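Local coordinates for putative nitrate transport protein (Thermoplasma volcanium, PDB 3MST) that is of unknown function but may be the substrate-binding component of a nitrate or related small-solute transport system, at residues K71-V76 and C160-T165; G75-M80 and E215-R220. One frame throughout, in Å; residues are numbered along the deposited sequence.

Contact 1. Residues K71-V76 and C160-T165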
loop_
_atom_site.group_PDB
_atom_site.type_symbol
_atom_site.label_atom_id
_atom_site.label_comp_id
_atom_site.label_asym_id
_atom_site.label_seq_id
_atom_site.Cartn_x
_atom_site.Cartn_y
_atom_site.Cartn_z
ATOM N N LYS A 71 -4.238 13.504 -9.909
ATOM C CA LYS A 71 -2.793 13.722 -10.104
ATOM C C LYS A 71 -2.039 13.349 -8.845
ATOM O O LYS A 71 -2.401 13.763 -7.731
ATOM C CB LYS A 71 -2.537 15.187 -10.423
ATOM C CG LYS A 71 -3.295 15.623 -11.657
ATOM C CD LYS A 71 -2.994 17.065 -12.073
ATOM C CE LYS A 71 -3.979 17.536 -13.158
ATOM N NZ LYS A 71 -3.703 18.966 -13.530
ATOM N N ILE A 72 -1.022 12.522 -9.017
ATOM C CA ILE A 72 -0.193 12.089 -7.890
ATOM C C ILE A 72 0.655 13.210 -7.341
ATOM O O ILE A 72 1.397 13.854 -8.117
ATOM C CB ILE A 72 0.675 10.880 -8.290
ATOM C CG1 ILE A 72 -0.171 9.672 -8.653
ATOM C CG2 ILE A 72 1.707 10.531 -7.198
ATOM C CD1 ILE A 72 0.627 8.570 -9.346
ATOM N N PHE A 73 0.576 13.493 -6.043
ATOM C CA PHE A 73 1.403 14.531 -5.420
ATOM C C PHE A 73 2.346 14.056 -4.336
ATOM O O PHE A 73 3.140 14.836 -3.849
ATOM C CB PHE A 73 0.530 15.693 -4.903
ATOM C CG PHE A 73 -0.398 15.319 -3.780
ATOM C CD1 PHE A 73 0.023 15.383 -2.479
ATOM C CD2 PHE A 73 -1.724 15.047 -4.017
ATOM C CE1 PHE A 73 -0.811 15.076 -1.417
ATOM C CE2 PHE A 73 -2.577 14.728 -2.934
ATOM C CZ PHE A 73 -2.123 14.777 -1.646
ATOM N N ALA A 74 2.206 12.792 -3.886
ATOM C CA ALA A 74 3.099 12.241 -2.897
ATOM C C ALA A 74 3.007 10.727 -3.013
ATOM O O ALA A 74 2.065 10.167 -3.585
ATOM C CB ALA A 74 2.692 12.705 -1.493
ATOM N N GLY A 75 4.074 10.097 -2.547
ATOM C CA GLY A 75 4.167 8.635 -2.527
ATOM C C GLY A 75 4.433 8.153 -1.115
ATOM O O GLY A 75 4.899 8.912 -0.258
ATOM N N VAL A 76 4.132 6.871 -0.889
ATOM C CA VAL A 76 4.438 6.251 0.409
ATOM C C VAL A 76 5.150 4.921 0.144
ATOM O O VAL A 76 4.577 4.092 -0.620
ATOM C CB VAL A 76 3.220 6.047 1.350
ATOM C CG1 VAL A 76 3.728 5.753 2.794
ATOM C CG2 VAL A 76 2.297 7.281 1.318
ATOM N N CYS A 160 2.610 3.101 -3.039
ATOM C CA CYS A 160 1.355 3.742 -2.718
ATOM C C CYS A 160 1.481 5.224 -2.981
ATOM O O CYS A 160 2.581 5.782 -3.002
ATOM C CB CYS A 160 0.975 3.461 -1.279
ATOM S SG CYS A 160 0.622 1.717 -0.954
ATOM N N ALA A 161 0.341 5.854 -3.243
ATOM C CA ALA A 161 0.321 7.225 -3.684
ATOM C C ALA A 161 -0.813 8.009 -3.088
ATOM O O ALA A 161 -1.836 7.432 -2.681
ATOM C CB ALA A 161 0.222 7.264 -5.233
HETATM N N MSE A 162 -0.646 9.331 -3.069
HETATM C CA MSE A 162 -1.697 10.284 -2.691
HETATM C C MSE A 162 -1.959 11.128 -3.940
HETATM O O MSE A 162 -1.021 11.569 -4.575
HETATM C CB MSE A 162 -1.218 11.212 -1.542
HETATM C CG MSE A 162 -0.458 10.512 -0.424
HETATM SE SE MSE A 162 -0.285 11.798 1.028
HETATM C CE MSE A 162 0.996 10.742 2.041
ATOM N N ALA A 163 -3.211 11.337 -4.278
ATOM C CA ALA A 163 -3.588 12.057 -5.513
ATOM C C ALA A 163 -4.735 13.003 -5.274
ATOM O O ALA A 163 -5.626 12.729 -4.440
ATOM C CB ALA A 163 -3.946 11.059 -6.633
ATOM N N SER A 164 -4.699 14.119 -5.977
ATOM C CA SER A 164 -5.792 15.111 -5.941
ATOM C C SER A 164 -5.633 16.018 -7.157
ATOM O O SER A 164 -4.997 15.635 -8.146
ATOM C CB SER A 164 -5.674 15.903 -4.664
ATOM O OG SER A 164 -6.800 16.763 -4.468
ATOM N N THR A 165 -6.228 17.215 -7.107
ATOM C CA THR A 165 -6.086 18.180 -8.210
ATOM C C THR A 165 -4.898 19.120 -8.007
ATOM O O THR A 165 -4.500 19.816 -8.933
ATOM C CB THR A 165 -7.379 18.977 -8.358
ATOM O OG1 THR A 165 -7.656 19.547 -7.088
ATOM C CG2 THR A 165 -8.572 18.081 -8.805
HETATM O O HOH W 1 -5.373 19.848 -11.554
#

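Contact 2. Residues G75-M80 and E215-R220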
loop_
_atom_site.group_PDB
_atom_site.type_symbol
_atom_site.label_atom_id
_atom_site.label_comp_id
_atom_site.label_asym_id
_atom_site.label_seq_id
_atom_site.Cartn_x
_atom_site.Cartn_y
_atom_site.Cartn_z
ATOM N N GLY A 75 4.074 10.097 -2.547
ATOM C CA GLY A 75 4.167 8.635 -2.527
ATOM C C GLY A 75 4.433 8.153 -1.115
ATOM O O GLY A 75 4.899 8.912 -0.258
ATOM N N VAL A 76 4.132 6.871 -0.889
ATOM C CA VAL A 76 4.438 6.251 0.409
ATOM C C VAL A 76 5.150 4.921 0.144
ATOM O O VAL A 76 4.577 4.092 -0.620
ATOM C CB VAL A 76 3.220 6.047 1.350
ATOM C CG1 VAL A 76 3.728 5.753 2.794
ATOM C CG2 VAL A 76 2.297 7.281 1.318
ATOM N N ARG A 77 6.324 4.719 0.757
ATOM C CA ARG A 77 6.936 3.401 0.821
ATOM C C ARG A 77 6.383 2.695 2.068
ATOM O O ARG A 77 6.396 3.273 3.181
ATOM C CB ARG A 77 8.458 3.517 0.913
ATOM C CG ARG A 77 9.146 3.946 -0.373
ATOM C CD ARG A 77 10.621 4.020 -0.156
ATOM N NE ARG A 77 11.393 4.216 -1.382
ATOM C CZ ARG A 77 11.695 5.383 -1.907
ATOM N NH1 ARG A 77 11.239 6.509 -1.383
ATOM N NH2 ARG A 77 12.459 5.412 -3.001
ATOM N N ILE A 78 5.921 1.462 1.910
ATOM C CA ILE A 78 5.392 0.667 3.018
ATOM C C ILE A 78 5.809 -0.781 2.793
ATOM O O ILE A 78 5.611 -1.304 1.715
ATOM C CB ILE A 78 3.852 0.761 3.076
ATOM C CG1 ILE A 78 3.343 2.190 2.909
ATOM C CG2 ILE A 78 3.349 0.168 4.415
ATOM C CD1 ILE A 78 1.830 2.300 2.806
ATOM N N ASP A 79 6.415 -1.427 3.792
ATOM C CA ASP A 79 6.873 -2.801 3.615
ATOM C C ASP A 79 5.762 -3.731 4.062
ATOM O O ASP A 79 5.602 -3.996 5.248
ATOM C CB ASP A 79 8.146 -3.025 4.403
ATOM C CG ASP A 79 8.879 -4.298 4.007
ATOM O OD1 ASP A 79 8.513 -4.913 2.994
ATOM O OD2 ASP A 79 9.836 -4.638 4.726
HETATM N N MSE A 80 4.947 -4.156 3.104
HETATM C CA MSE A 80 3.670 -4.851 3.357
HETATM C C MSE A 80 3.688 -6.329 2.990
HETATM O O MSE A 80 2.769 -7.054 3.373
HETATM C CB MSE A 80 2.572 -4.198 2.512
HETATM C CG MSE A 80 2.360 -2.758 2.792
HETATM SE SE MSE A 80 1.097 -1.892 1.655
HETATM C CE MSE A 80 2.166 -1.623 0.098
ATOM N N GLU A 215 6.954 5.526 4.992
ATOM C CA GLU A 215 7.753 6.715 4.733
ATOM C C GLU A 215 7.219 7.463 3.513
ATOM O O GLU A 215 7.097 6.896 2.420
ATOM C CB GLU A 215 9.191 6.317 4.506
ATOM C CG GLU A 215 10.135 7.472 4.345
ATOM C CD GLU A 215 11.490 7.012 3.873
ATOM O OE1 GLU A 215 11.668 6.802 2.633
ATOM O OE2 GLU A 215 12.378 6.848 4.756
ATOM N N VAL A 216 6.936 8.746 3.707
ATOM C CA VAL A 216 6.431 9.608 2.647
ATOM C C VAL A 216 7.568 10.150 1.788
ATOM O O VAL A 216 8.630 10.458 2.327
ATOM C CB VAL A 216 5.661 10.801 3.280
ATOM C CG1 VAL A 216 5.162 11.798 2.188
ATOM C CG2 VAL A 216 4.508 10.274 4.093
ATOM N N THR A 217 7.364 10.216 0.488
ATOM C CA THR A 217 8.247 10.948 -0.395
ATOM C C THR A 217 7.457 11.899 -1.266
ATOM O O THR A 217 6.387 11.592 -1.768
ATOM C CB THR A 217 9.119 10.009 -1.250
ATOM O OG1 THR A 217 9.941 10.792 -2.126
ATOM C CG2 THR A 217 8.277 9.013 -2.060
ATOM N N LYS A 218 8.021 13.080 -1.491
ATOM C CA LYS A 218 7.518 14.043 -2.452
ATOM C C LYS A 218 8.487 14.249 -3.622
ATOM O O LYS A 218 8.320 15.192 -4.417
ATOM C CB LYS A 218 7.258 15.432 -1.765
ATOM C CG LYS A 218 6.182 15.448 -0.755
ATOM C CD LYS A 218 6.000 16.885 -0.213
ATOM C CE LYS A 218 7.176 17.389 0.606
ATOM N NZ LYS A 218 6.927 18.802 1.057
ATOM N N LYS A 219 9.520 13.418 -3.700
ATOM C CA LYS A 219 10.571 13.592 -4.716
ATOM C C LYS A 219 10.025 13.159 -6.081
ATOM O O LYS A 219 9.729 11.972 -6.284
ATOM C CB LYS A 219 11.814 12.750 -4.370
ATOM C CG LYS A 219 12.544 13.123 -3.071
ATOM C CD LYS A 219 13.869 12.361 -2.917
ATOM C CE LYS A 219 14.432 12.413 -1.484
ATOM N NZ LYS A 219 15.584 11.466 -1.277
ATOM N N ARG A 220 9.954 14.105 -7.013
ATOM C CA ARG A 220 9.357 13.877 -8.317
ATOM C C ARG A 220 9.955 12.644 -8.992
ATOM O O ARG A 220 9.197 11.826 -9.524
ATOM C CB ARG A 220 9.502 15.073 -9.246
ATOM C CG ARG A 220 8.727 14.898 -10.543
ATOM C CD ARG A 220 8.883 16.077 -11.540
ATOM N NE ARG A 220 8.076 15.758 -12.671
ATOM C CZ ARG A 220 6.756 15.836 -12.717
ATOM N NH1 ARG A 220 6.068 16.532 -11.814
ATOM N NH2 ARG A 220 6.131 15.267 -13.718
HETATM O O HOH W 2 9.607 7.109 0.899
#

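Contact 1. Residues K71-V76 and C160-T165
Met-162, a selenomethionine residue, lies across the Phe-73 ring and reaches on to Ala-74 and Val-76, at the centre of an antiparallel pairing between strands 71-76 and 160-164. Its CB sits over the ring face, 4.0 Å from the centroid of Phe-73, in a CH-pi contact; the two side chains cross at about a right angle. Beyond CB the chain runs extended, carrying SE to an oblique Met-aromatic position relative to the ring and within 4.0 Å of Ala-74 CB, while its CE ends 3.8 Å from Val-76 CG2. A classic beta bulge lies here: Phe-73 and Ala-74 both face Met-162, whose O accepts from Phe-73 N and whose N donates to Ala-74 O, both at 2.9 Å. With CG between the backbone N and the carbonyl carbon (chi1 65°), the Phe-73 ring folds over strand 160-164, where Ser-164 N lies in the ring plane at its edge and Ser-164 CB is 3.7 Å from Phe-73 CE2. A leucine in place of Phe-73, with no flat face to offer Met-162 CB, would probably open a gap beneath it and leave the selenium less firmly held. On either side of the bulge the ladder continues, Lys-71 pairing with Ser-164 and Val-76 with Cys-160. At the outer end a water bridges Lys-71 NZ, 2.7 Å away, to Thr-165 O. Helix 169-184 packs on the face bearing Ala-74, Val-76 and Met-162 through Ile-172 and Tyr-175, and Ile-172 also touches Phe-73. Strand 57-61 flanks 160-164 on its other edge, hydrogen-bonding to Ala-161 and Ala-163, while Ser-164 OG bonds to Asp-56 O just before it.

Contact 2. Residues G75-M80 and E215-R220
Gly-75 and Thr-217 exchange two backbone hydrogen bonds, Gly-75 N to Thr-217 O and Thr-217 N to Gly-75 O, both 2.9 Å; Arg-77 and Glu-215 form a second such pair. Between them Val-76 and Val-216 are a non-hydrogen-bonded pair, with CA-H...O contacts on both sides. Side chains meet mostly backbone: the methyl Val-76 CG1 rests 3.6 Å from Glu-215 O, and Thr-217 CG2 lies 3.8 Å from Gly-75 O, on the face where a side chain at Gly-75 would be tight. Among charged groups, Arg-77 and Glu-215 lie side by side with guanidinium and carboxylate planes 77° apart. Glu-215 OE1 is 4.0 Å from Arg-77 NH1 and well out of the guanidinium plane, so no direct bond forms. Instead one water, in that plane, accepts from Arg-77 NH1 and donates to Glu-215 OE1 (2.7 Å) and Glu-215 O. Salt bridges to Glu-222 and Asp-156 hold the guanidinium, and Glu-222 also bonds Thr-217 OG1. That hydroxyl accepts from Lys-219 N, 3.1 Å from Thr-217 OG1: an ST turn ending an antiparallel edge strand and leading into helix 220-230.

Overall arrangement
From the N terminus the chain lays down strands 22-24, 45-47 and 57-61 before reaching 71-77, the strand both contacts share. Contact 1 closes a loop of 83 residues that holds the second, five-stranded sheet and returns on strand 160-164. Contact 2 closes a longer loop of 134 residues, running on through helices 169-184, 186-197 and 202-208 to edge strand 215-217. The two loops overlap, and 160-165 falls within the longer one. Strand 71-77 lies between 160-164 and 215-217 in the six-stranded sheet. Met-162 CE and Val-216 CG2 meet across its face at 4.1 Å, and Cys-160 SG packs on Met-80, where the chain leaves for the other sheet.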